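Local structure of plasmin and fibronectin-binding protein A (Streptococcus pneumoniae, 4MR0) at residues 463-469 / 491-497. The protein acts as a fibronectin-dependent adhesin and invasin on the pneumococcal surface, binding human fibronectin, plasmin, plasminogen and serum albumin. Sequence-based numbering, arbitrary orientation.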
loop_
_atom_site.group_PDB
_atom_site.type_symbol
_atom_site.label_atom_id
_atom_site.label_comp_id
_atom_site.label_asym_id
_atom_site.label_seq_id
_atom_site.Cartn_x
_atom_site.Cartn_y
_atom_site.Cartn_z
ATOM N N ASP A 463 -16.364 -12.395 4.560
ATOM C CA ASP A 463 -16.847 -11.657 3.398
ATOM C C ASP A 463 -15.667 -11.337 2.492
ATOM O O ASP A 463 -15.316 -10.180 2.280
ATOM C CB ASP A 463 -17.558 -10.380 3.849
ATOM C CG ASP A 463 -18.803 -10.674 4.667
ATOM O OD1 ASP A 463 -19.777 -11.211 4.097
ATOM O OD2 ASP A 463 -18.805 -10.381 5.881
ATOM N N ILE A 464 -15.064 -12.396 1.966
ATOM C CA ILE A 464 -13.905 -12.295 1.094
ATOM C C ILE A 464 -14.329 -12.752 -0.297
ATOM O O ILE A 464 -14.897 -13.834 -0.444
ATOM C CB ILE A 464 -12.769 -13.229 1.577
ATOM C CG1 ILE A 464 -12.406 -12.918 3.035
ATOM C CG2 ILE A 464 -11.567 -13.090 0.660
ATOM C CD1 ILE A 464 -11.988 -11.471 3.286
ATOM N N THR A 465 -14.041 -11.938 -1.308
ATOM C CA THR A 465 -14.398 -12.270 -2.685
ATOM C C THR A 465 -13.199 -12.141 -3.615
ATOM O O THR A 465 -12.567 -11.081 -3.687
ATOM C CB THR A 465 -15.522 -11.342 -3.216
ATOM O OG1 THR A 465 -16.711 -11.535 -2.441
ATOM C CG2 THR A 465 -15.826 -11.638 -4.684
ATOM N N VAL A 466 -12.887 -13.225 -4.319
ATOM C CA VAL A 466 -11.782 -13.245 -5.271
ATOM C C VAL A 466 -12.398 -13.691 -6.594
ATOM O O VAL A 466 -12.648 -14.888 -6.807
ATOM C CB VAL A 466 -10.686 -14.243 -4.847
ATOM C CG1 VAL A 466 -9.538 -14.193 -5.840
ATOM C CG2 VAL A 466 -10.188 -13.912 -3.434
ATOM N N THR A 467 -12.634 -12.730 -7.483
ATOM C CA THR A 467 -13.286 -13.034 -8.754
ATOM C C THR A 467 -12.662 -12.442 -10.007
ATOM O O THR A 467 -12.100 -11.350 -9.985
ATOM C CB THR A 467 -14.746 -12.549 -8.735
ATOM O OG1 THR A 467 -14.762 -11.143 -8.441
ATOM C CG2 THR A 467 -15.552 -13.293 -7.687
ATOM N N LYS A 468 -12.808 -13.178 -11.108
ATOM C CA LYS A 468 -12.332 -12.754 -12.415
ATOM C C LYS A 468 -10.909 -12.228 -12.507
ATOM O O LYS A 468 -10.611 -11.384 -13.346
ATOM C CB LYS A 468 -13.303 -11.722 -12.998
ATOM C CG LYS A 468 -14.669 -12.323 -13.342
ATOM C CD LYS A 468 -15.587 -11.339 -14.054
ATOM C CE LYS A 468 -16.868 -12.047 -14.516
ATOM N NZ LYS A 468 -17.852 -11.128 -15.170
ATOM N N ASN A 469 -10.028 -12.725 -11.650
ATOM C CA ASN A 469 -8.638 -12.315 -11.707
ATOM C C ASN A 469 -7.932 -13.220 -12.711
ATOM O O ASN A 469 -8.336 -14.371 -12.917
ATOM C CB ASN A 469 -7.972 -12.464 -10.341
ATOM C CG ASN A 469 -8.596 -11.580 -9.295
ATOM O OD1 ASN A 469 -9.473 -12.006 -8.544
ATOM N ND2 ASN A 469 -8.156 -10.336 -9.243
ATOM N N ASN A 491 -18.681 -16.498 4.304
ATOM C CA ASN A 491 -18.873 -15.806 3.039
ATOM C C ASN A 491 -17.627 -15.640 2.182
ATOM O O ASN A 491 -17.195 -14.522 1.896
ATOM C CB ASN A 491 -19.529 -14.445 3.291
ATOM C CG ASN A 491 -20.962 -14.579 3.778
ATOM O OD1 ASN A 491 -21.780 -15.247 3.141
ATOM N ND2 ASN A 491 -21.274 -13.949 4.906
ATOM N N LEU A 492 -17.045 -16.765 1.783
ATOM C CA LEU A 492 -15.876 -16.760 0.917
ATOM C C LEU A 492 -16.346 -17.113 -0.491
ATOM O O LEU A 492 -17.044 -18.110 -0.683
ATOM C CB LEU A 492 -14.848 -17.802 1.372
ATOM C CG LEU A 492 -13.689 -18.055 0.396
ATOM C CD1 LEU A 492 -12.821 -16.818 0.289
ATOM C CD2 LEU A 492 -12.853 -19.247 0.873
ATOM N N VAL A 493 -15.969 -16.289 -1.463
ATOM C CA VAL A 493 -16.325 -16.525 -2.863
ATOM C C VAL A 493 -15.066 -16.464 -3.724
ATOM O O VAL A 493 -14.371 -15.444 -3.752
ATOM C CB VAL A 493 -17.327 -15.464 -3.395
ATOM C CG1 VAL A 493 -17.528 -15.644 -4.907
ATOM C CG2 VAL A 493 -18.660 -15.590 -2.666
ATOM N N VAL A 494 -14.769 -17.562 -4.409
ATOM C CA VAL A 494 -13.606 -17.630 -5.293
ATOM C C VAL A 494 -14.172 -18.140 -6.610
ATOM O O VAL A 494 -14.414 -19.342 -6.762
ATOM C CB VAL A 494 -12.551 -18.622 -4.754
ATOM C CG1 VAL A 494 -11.276 -18.529 -5.585
ATOM C CG2 VAL A 494 -12.263 -18.319 -3.289
ATOM N N SER A 495 -14.393 -17.237 -7.561
ATOM C CA SER A 495 -15.001 -17.652 -8.820
ATOM C C SER A 495 -14.519 -16.964 -10.080
ATOM O O SER A 495 -14.055 -15.828 -10.054
ATOM C CB SER A 495 -16.517 -17.472 -8.728
ATOM O OG SER A 495 -17.040 -18.136 -7.597
ATOM N N GLU A 496 -14.649 -17.681 -11.191
ATOM C CA GLU A 496 -14.270 -17.193 -12.509
ATOM C C GLU A 496 -12.865 -16.621 -12.645
ATOM O O GLU A 496 -12.618 -15.729 -13.462
ATOM C CB GLU A 496 -15.311 -16.183 -12.991
ATOM C CG GLU A 496 -16.688 -16.818 -13.149
ATOM C CD GLU A 496 -17.742 -15.848 -13.636
ATOM O OE1 GLU A 496 -18.186 -14.987 -12.844
ATOM O OE2 GLU A 496 -18.123 -15.946 -14.820
ATOM N N ASN A 497 -11.937 -17.150 -11.857
ATOM C CA ASN A 497 -10.559 -16.708 -11.938
ATOM C C ASN A 497 -9.866 -17.589 -12.979
ATOM O O ASN A 497 -10.216 -18.764 -13.134
ATOM C CB ASN A 497 -9.873 -16.858 -10.574
ATOM C CG ASN A 497 -10.483 -15.957 -9.506
ATOM O OD1 ASN A 497 -10.280 -14.743 -9.513
ATOM N ND2 ASN A 497 -11.238 -16.551 -8.588
HETATM O O HOH W 1 -17.789 -12.954 -0.208
#
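Backbone pairing between Ile464 to Lys468 and Asn491 to Ser495 sets the frame of this contact: the strand axes run 4.7 Å apart, parallel to within 2°. Five main-chain hydrogen bonds alternate in direction, the shortest and straightest from Val466 N to Val493 O (2.7 Å, 172°). The register is in phase, Thr465 facing Val493 and Val466 facing Val494, as between successive coils of a parallel beta-helix.

A side-chain amide reinforces the pairing where the strands bend, at the positive phi of Lys468 and Glu496. Asn497 ND2 donates to Val466 O (2.8 Å) with the acceptor close to the Asn497 amide plane, yet the donor stands 51° out of the Val466 carbonyl plane. Ser495 N reaches the same oxygen from the opposite face. The other arm of that amide works too: Asn497 OD1 accepts from Asn469 N (3.0 Å). One coil on, Asn520 repeats this grip, its OD1 accepting from Asn497 N and its ND2 donating to Val494 O; an asparagine recurring at the bend characterises these coils.

Apolar contacts line the face of Ile464, Leu492, Val466 and Val494. There Leu492 CD1 lies 3.8 Å from Ile464 CB, while Leu485 of strand 483-486 packs against Leu492 and Val494. On the other face a water donates to Asn491 O (2.7 Å) and is hydrogen-bonded to Thr465 OG1.

At the exposed bend Lys468 and Glu496 lie alongside each other, pointing the same way; NZ of Lys468 and OE1 of Glu496 remain 4.5 Å apart, too far for a salt bridge, so their attraction is probably modest.

The chemistry thus implies that the fourth and fifth PbH1 repeats stack through main-chain bonds, a buried aliphatic face and an asparagine that clasps the bend of the preceding coil.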